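Local coordinates for protein short chain dehydrogenase/reductase (Acinetobacter baumannii, PDB 4IUY) that probably catalyses NAD(P)(H)-dependent oxidation or reduction of a small-molecule substrate, as in other short-chain dehydrogenases/reductases built on a Rossmann fold, at residues D[45-49]-D[50-54]; D[64-67]-D[68-72]. One frame throughout, in Å; residues are numbered along the deposited sequence.

In the fold
Both contacts are local and lie in the first half of a Rossmann fold, on consecutive beta-alpha-beta units that share strand 53-58. Interaction 1 turns the end of helix 38-49 into that strand and is largely buried; interaction 2 covers the beginning of helix 65-75, one face of which is buried while the other carries charged and polar residues. The two meet where the helices pack, Ala48 CB lying 3.7 Å from Ile71 CG2. Their chemistry follows their place: at 45-54 the last helical carbonyls are capped by the N-H groups of a turn and sealed with apolar groups, whereas at 64-72 regular helical hydrogen bonds carry an apolar pair on the buried face and mostly exposed ionisable side chains on the other.

Interaction 1. Residues D[45-49]-D[50-54]; sequences ELFAK and EGANI
Helix 38-49 runs out at Lys49, and Glu50, Gly51 and Ala52 fold back over its last turn, bringing the CA atoms of Ala48 and Ala52 to 4.9 Å. Glu50 N still reaches Leu46 O in the helical manner, but the next two amides change partners. Gly51 N donates to Ala48 O at 2.8 Å, standing well above the plane of that carbonyl, and Ala52 N closes the wider loop on Phe47 O at 2.9 Å. This nested pair of bonds is a Schellman motif, with Gly51 as the C-prime residue; its positive phi, 82°, is readily adopted by glycine. In this Rossmann fold the motif reverses the chain between helix and strand within the beta-alpha-beta unit 29-58. A CA-H...O contact adds to the turn, Ala48 CA lying 3.5 Å from Ala52 O.

Apolar groups then fill the angle between helix and strand. The methyl of Ala52 sits at the edge of the Phe47 ring, near its plane, and 4.0 Å from Phe47 CB. Ile54 points back at the helix from the strand: with CG1 anti to its carbonyl carbon (chi1 -62°), CD1 comes 3.9 Å from Phe47 CB while CG1 meets Ala48 CB. Beyond its CB, the Phe47 ring leads away from the turn to Leu248 and Ala251 of helix 244-251. On the more open side the first torsion of Glu50 (chi1 -66°) sets CG beside the backbone N, 3.5 Å from Leu46 O. Asn53 faces away from the helix, where its OD1 accepts a hydrogen bond from Gln78 N.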
ATOM      1  N   GLU D  45      27.254 -18.248  -1.708  1.00 40.81           N
ATOM      2  CA  GLU D  45      27.903 -18.972  -0.640  1.00 41.86           C
ATOM      3  C   GLU D  45      26.890 -19.515   0.354  1.00 41.18           C
ATOM      4  O   GLU D  45      27.051 -20.623   0.861  1.00 46.98           O
ATOM      5  CB  GLU D  45      28.925 -18.075   0.021  1.00 42.07           C
ATOM      6  CG  GLU D  45      29.882 -18.793   0.890  1.00 71.75           C
ATOM      7  CD  GLU D  45      31.240 -18.181   0.840  1.00 71.68           C
ATOM      8  OE1 GLU D  45      31.457 -17.262   0.021  1.00 64.01           O
ATOM      9  OE2 GLU D  45      32.070 -18.572   1.678  1.00 85.00           O
ATOM     10  N   LEU D  46      25.839 -18.742   0.603  1.00 44.17           N
ATOM     11  CA  LEU D  46      24.755 -19.169   1.475  1.00 42.27           C
ATOM     12  C   LEU D  46      24.095 -20.472   0.979  1.00 50.45           C
ATOM     13  O   LEU D  46      23.961 -21.427   1.743  1.00 40.68           O
ATOM     14  CB  LEU D  46      23.697 -18.060   1.602  1.00 44.98           C
ATOM     15  CG  LEU D  46      22.387 -18.528   2.256  1.00 50.15           C
ATOM     16  CD1 LEU D  46      22.631 -18.880   3.715  1.00 46.02           C
ATOM     17  CD2 LEU D  46      21.291 -17.499   2.139  1.00 52.20           C
ATOM     18  N   PHE D  47      23.675 -20.523  -0.286  1.00 44.68           N
ATOM     19  CA  PHE D  47      23.017 -21.737  -0.784  1.00 43.93           C
ATOM     20  C   PHE D  47      23.996 -22.932  -0.878  1.00 48.23           C
ATOM     21  O   PHE D  47      23.624 -24.064  -0.579  1.00 41.82           O
ATOM     22  CB  PHE D  47      22.268 -21.471  -2.103  1.00 47.02           C
ATOM     23  CG  PHE D  47      20.928 -20.777  -1.903  1.00 45.57           C
ATOM     24  CD1 PHE D  47      19.776 -21.516  -1.681  1.00 38.89           C
ATOM     25  CD2 PHE D  47      20.839 -19.391  -1.863  1.00 39.50           C
ATOM     26  CE1 PHE D  47      18.556 -20.895  -1.466  1.00 38.24           C
ATOM     27  CE2 PHE D  47      19.619 -18.757  -1.646  1.00 40.93           C
ATOM     28  CZ  PHE D  47      18.473 -19.510  -1.440  1.00 38.87           C
ATOM     29  N   ALA D  48      25.250 -22.666  -1.224  1.00 41.65           N
ATOM     30  CA  ALA D  48      26.269 -23.723  -1.264  1.00 46.19           C
ATOM     31  C   ALA D  48      26.497 -24.306   0.131  1.00 54.65           C
ATOM     32  O   ALA D  48      26.552 -25.513   0.301  1.00 44.23           O
ATOM     33  CB  ALA D  48      27.586 -23.184  -1.831  1.00 43.25           C
ATOM     34  N   LYS D  49      26.581 -23.435   1.132  1.00 43.03           N
ATOM     35  CA  LYS D  49      26.735 -23.874   2.511  1.00 45.69           C
ATOM     36  C   LYS D  49      25.552 -24.747   2.931  1.00 47.42           C
ATOM     37  O   LYS D  49      25.719 -25.697   3.688  1.00 44.64           O
ATOM     38  CB  LYS D  49      26.864 -22.650   3.406  1.00 55.90           C
ATOM     39  CG  LYS D  49      27.561 -22.832   4.734  1.00 60.80           C
ATOM     40  CD  LYS D  49      27.210 -21.645   5.601  1.00 73.25           C
ATOM     41  CE  LYS D  49      27.316 -20.338   4.777  1.00 78.68           C
ATOM     42  NZ  LYS D  49      26.646 -19.168   5.419  1.00 82.49           N
ATOM     43  N   GLU D  50      24.369 -24.453   2.398  1.00 44.74           N
ATOM     44  CA  GLU D  50      23.181 -25.253   2.695  1.00 49.35           C
ATOM     45  C   GLU D  50      23.063 -26.497   1.784  1.00 56.83           C
ATOM     46  O   GLU D  50      22.003 -27.123   1.716  1.00 43.86           O
ATOM     47  CB  GLU D  50      21.903 -24.397   2.616  1.00 41.91           C
ATOM     48  CG  GLU D  50      21.836 -23.320   3.695  1.00 46.72           C
ATOM     49  CD  GLU D  50      21.926 -23.927   5.081  1.00 61.13           C
ATOM     50  OE1 GLU D  50      21.197 -24.909   5.334  1.00 65.95           O
ATOM     51  OE2 GLU D  50      22.766 -23.469   5.892  1.00 66.98           O
ATOM     52  N   GLY D  51      24.143 -26.824   1.064  1.00 46.97           N
ATOM     53  CA  GLY D  51      24.209 -28.045   0.268  1.00 46.64           C
ATOM     54  C   GLY D  51      23.554 -27.967  -1.103  1.00 47.99           C
ATOM     55  O   GLY D  51      23.315 -28.981  -1.730  1.00 51.84           O
ATOM     56  N   ALA D  52      23.256 -26.761  -1.571  1.00 49.60           N
ATOM     57  CA  ALA D  52      22.633 -26.574  -2.882  1.00 47.81           C
ATOM     58  C   ALA D  52      23.691 -26.344  -3.961  1.00 51.74           C
ATOM     59  O   ALA D  52      24.750 -25.758  -3.700  1.00 43.62           O
ATOM     60  CB  ALA D  52      21.640 -25.386  -2.850  1.00 42.14           C
ATOM     61  N   ASN D  53      23.380 -26.785  -5.174  1.00 48.03           N
ATOM     62  CA  ASN D  53      24.238 -26.532  -6.319  1.00 44.58           C
ATOM     63  C   ASN D  53      24.056 -25.120  -6.882  1.00 47.97           C
ATOM     64  O   ASN D  53      22.980 -24.557  -6.829  1.00 42.76           O
ATOM     65  CB  ASN D  53      23.998 -27.592  -7.402  1.00 45.74           C
ATOM     66  CG  ASN D  53      24.220 -28.998  -6.883  1.00 46.89           C
ATOM     67  OD1 ASN D  53      25.333 -29.359  -6.491  1.00 51.09           O
ATOM     68  ND2 ASN D  53      23.165 -29.796  -6.866  1.00 48.67           N
ATOM     69  N   ILE D  54      25.111 -24.571  -7.463  1.00 45.01           N
ATOM     70  CA  ILE D  54      25.164 -23.147  -7.758  1.00 50.61           C
ATOM     71  C   ILE D  54      25.366 -22.856  -9.248  1.00 53.80           C
ATOM     72  O   ILE D  54      26.287 -23.378  -9.867  1.00 51.37           O
ATOM     73  CB  ILE D  54      26.337 -22.491  -6.952  1.00 46.74           C
ATOM     74  CG1 ILE D  54      26.095 -22.649  -5.455  1.00 46.89           C
ATOM     75  CG2 ILE D  54      26.482 -21.032  -7.282  1.00 43.13           C
ATOM     76  CD1 ILE D  54      24.765 -22.046  -5.018  1.00 41.40           C
TER

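Interaction 2. Residues D[64-67]-D[68-72]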
ATOM      1  N   LEU D  64      34.095 -13.994 -11.309  1.00 62.17           N
ATOM      2  CA  LEU D  64      33.499 -15.175 -10.669  1.00 58.73           C
ATOM      3  C   LEU D  64      34.489 -16.263 -10.225  1.00 53.14           C
ATOM      4  O   LEU D  64      34.132 -17.156  -9.464  1.00 54.86           O
ATOM      5  CB  LEU D  64      32.448 -15.812 -11.590  1.00 54.04           C
ATOM      6  CG  LEU D  64      31.238 -14.911 -11.874  1.00 54.99           C
ATOM      7  CD1 LEU D  64      30.182 -15.694 -12.658  1.00 52.79           C
ATOM      8  CD2 LEU D  64      30.637 -14.197 -10.614  1.00 47.09           C
ATOM      9  N   LYS D  65      35.714 -16.223 -10.736  1.00 54.24           N
ATOM     10  CA  LYS D  65      36.627 -17.361 -10.591  1.00 57.58           C
ATOM     11  C   LYS D  65      37.034 -17.693  -9.157  1.00 55.97           C
ATOM     12  O   LYS D  65      37.069 -18.882  -8.818  1.00 57.47           O
ATOM     13  CB  LYS D  65      37.912 -17.132 -11.416  1.00 60.04           C
ATOM     14  CG  LYS D  65      37.712 -17.024 -12.913  1.00 65.81           C
ATOM     15  CD  LYS D  65      37.095 -18.248 -13.549  1.00 77.38           C
ATOM     16  CE  LYS D  65      37.132 -18.098 -15.073  1.00 80.25           C
ATOM     17  NZ  LYS D  65      36.551 -19.254 -15.828  1.00 80.62           N
ATOM     18  N   GLU D  66      37.339 -16.697  -8.316  1.00 51.12           N
ATOM     19  CA  GLU D  66      37.681 -17.022  -6.916  1.00 64.99           C
ATOM     20  C   GLU D  66      36.552 -17.735  -6.198  1.00 51.82           C
ATOM     21  O   GLU D  66      36.787 -18.723  -5.503  1.00 52.06           O
ATOM     22  CB  GLU D  66      38.033 -15.824  -6.029  1.00 51.19           C
ATOM     23  CG  GLU D  66      39.178 -14.964  -6.360  1.00 81.55           C
ATOM     24  CD  GLU D  66      39.481 -14.025  -5.190  1.00 79.49           C
ATOM     25  OE1 GLU D  66      38.938 -14.237  -4.078  1.00 61.27           O
ATOM     26  OE2 GLU D  66      40.231 -13.053  -5.388  1.00 89.69           O
ATOM     27  N   LEU D  67      35.340 -17.192  -6.355  1.00 48.28           N
ATOM     28  CA  LEU D  67      34.160 -17.677  -5.676  1.00 49.83           C
ATOM     29  C   LEU D  67      33.886 -19.123  -6.034  1.00 51.30           C
ATOM     30  O   LEU D  67      33.659 -19.933  -5.147  1.00 52.42           O
ATOM     31  CB  LEU D  67      32.953 -16.807  -6.059  1.00 48.74           C
ATOM     32  CG  LEU D  67      31.551 -17.134  -5.542  1.00 46.32           C
ATOM     33  CD1 LEU D  67      31.478 -17.018  -4.031  1.00 43.95           C
ATOM     34  CD2 LEU D  67      30.499 -16.233  -6.229  1.00 43.34           C
ATOM     35  N   GLU D  68      33.947 -19.440  -7.330  1.00 47.64           N
ATOM     36  CA  GLU D  68      33.773 -20.811  -7.816  1.00 52.76           C
ATOM     37  C   GLU D  68      34.723 -21.773  -7.090  1.00 54.00           C
ATOM     38  O   GLU D  68      34.312 -22.811  -6.580  1.00 49.03           O
ATOM     39  CB  GLU D  68      34.007 -20.864  -9.322  1.00 57.90           C
ATOM     40  CG  GLU D  68      33.930 -22.245  -9.942  1.00 60.01           C
ATOM     41  CD  GLU D  68      34.199 -22.221 -11.440  1.00 69.05           C
ATOM     42  OE1 GLU D  68      34.914 -21.303 -11.910  1.00 66.47           O
ATOM     43  OE2 GLU D  68      33.728 -23.142 -12.145  1.00 75.45           O
ATOM     44  N   SER D  69      35.985 -21.386  -7.008  1.00 50.26           N
ATOM     45  CA  SER D  69      36.990 -22.229  -6.357  1.00 59.06           C
ATOM     46  C   SER D  69      36.737 -22.399  -4.877  1.00 58.96           C
ATOM     47  O   SER D  69      36.889 -23.509  -4.359  1.00 52.53           O
ATOM     48  CB  SER D  69      38.399 -21.682  -6.556  1.00 58.43           C
ATOM     49  OG  SER D  69      38.732 -21.695  -7.918  1.00 61.32           O
ATOM     50  N   HIS D  70      36.414 -21.301  -4.197  1.00 50.03           N
ATOM     51  CA  HIS D  70      36.134 -21.356  -2.769  1.00 75.78           C
ATOM     52  C   HIS D  70      35.007 -22.332  -2.511  1.00 48.80           C
ATOM     53  O   HIS D  70      35.109 -23.214  -1.683  1.00 60.40           O
ATOM     54  CB  HIS D  70      35.774 -19.969  -2.204  1.00 48.77           C
ATOM     55  CG  HIS D  70      36.944 -19.056  -2.031  1.00 57.69           C
ATOM     56  ND1 HIS D  70      38.160 -19.483  -1.527  1.00 51.35           N
ATOM     57  CD2 HIS D  70      37.084 -17.734  -2.292  1.00 49.76           C
ATOM     58  CE1 HIS D  70      38.996 -18.458  -1.485  1.00 63.77           C
ATOM     59  NE2 HIS D  70      38.366 -17.382  -1.935  1.00 62.18           N
ATOM     60  N   ILE D  71      33.958 -22.192  -3.300  1.00 47.79           N
ATOM     61  CA  ILE D  71      32.731 -22.968  -3.150  1.00 47.01           C
ATOM     62  C   ILE D  71      32.921 -24.459  -3.465  1.00 48.28           C
ATOM     63  O   ILE D  71      32.451 -25.315  -2.710  1.00 48.00           O
ATOM     64  CB  ILE D  71      31.597 -22.376  -4.014  1.00 47.93           C
ATOM     65  CG1 ILE D  71      31.170 -21.023  -3.443  1.00 44.86           C
ATOM     66  CG2 ILE D  71      30.432 -23.361  -4.127  1.00 45.47           C
ATOM     67  CD1 ILE D  71      29.885 -20.487  -4.007  1.00 43.68           C
ATOM     68  N   LYS D  72      33.603 -24.765  -4.561  1.00 48.90           N
ATOM     69  CA  LYS D  72      33.884 -26.155  -4.857  1.00 53.84           C
ATOM     70  C   LYS D  72      34.712 -26.778  -3.728  1.00 52.86           C
ATOM     71  O   LYS D  72      34.361 -27.827  -3.208  1.00 57.27           O
ATOM     72  CB  LYS D  72      34.622 -26.282  -6.205  1.00 51.08           C
ATOM     73  CG  LYS D  72      33.732 -25.965  -7.396  1.00 50.48           C
ATOM     74  CD  LYS D  72      34.524 -25.721  -8.647  1.00 61.79           C
ATOM     75  CE  LYS D  72      34.980 -27.025  -9.255  1.00 73.38           C
ATOM     76  NZ  LYS D  72      33.780 -27.814  -9.609  1.00 81.48           N
TER
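Lys65 O receives two donors from Ser69: the backbone N at 3.3 Å, in a fairly straight bond, and the hydroxyl OG in a weak bond at 3.4 Å. The second is possible because OG lies beside its own backbone N, anti to the carbonyl carbon (chi1 -63°), and so hangs back over the preceding turn. Glu68 N, His70 N and Ile71 N make the matching bonds to Leu64 O, Glu66 O and Leu67 O; the last two are 2.9 Å long.

These i to i+4 bonds form the opening turns of helix 65-75, the connection between strands 53-58 and 79-83 in the parallel sheet of the Rossmann fold. The buried face of the helix carries Leu67 and Ile71, which lie side by side and point the same way, their CD1 atoms 3.8 Å apart. Leu67 and Ile71 both reach Ala44 of helix 38-49, so one apolar ridge a turn long packs on that helix. Ile71 CG1 also rests 3.2 Å from Leu67 O.

The same four-residue spacing recurs on the exposed side in Glu66 and His70. They extend alongside each other, carboxylate and imidazole planes nearly perpendicular at 83°, with Glu66 OE1 3.8 Å from His70 NE2. Three residues apart, Lys65, bent at chi2, runs beside the extended Glu68; its NZ stays 4.7 Å from Glu68 OE1, too far for direct charge contact, though the opposite charges probably still attract. Glu68 stands at the border with the sheet, touching Val79 and Thr81 of strand 79-83.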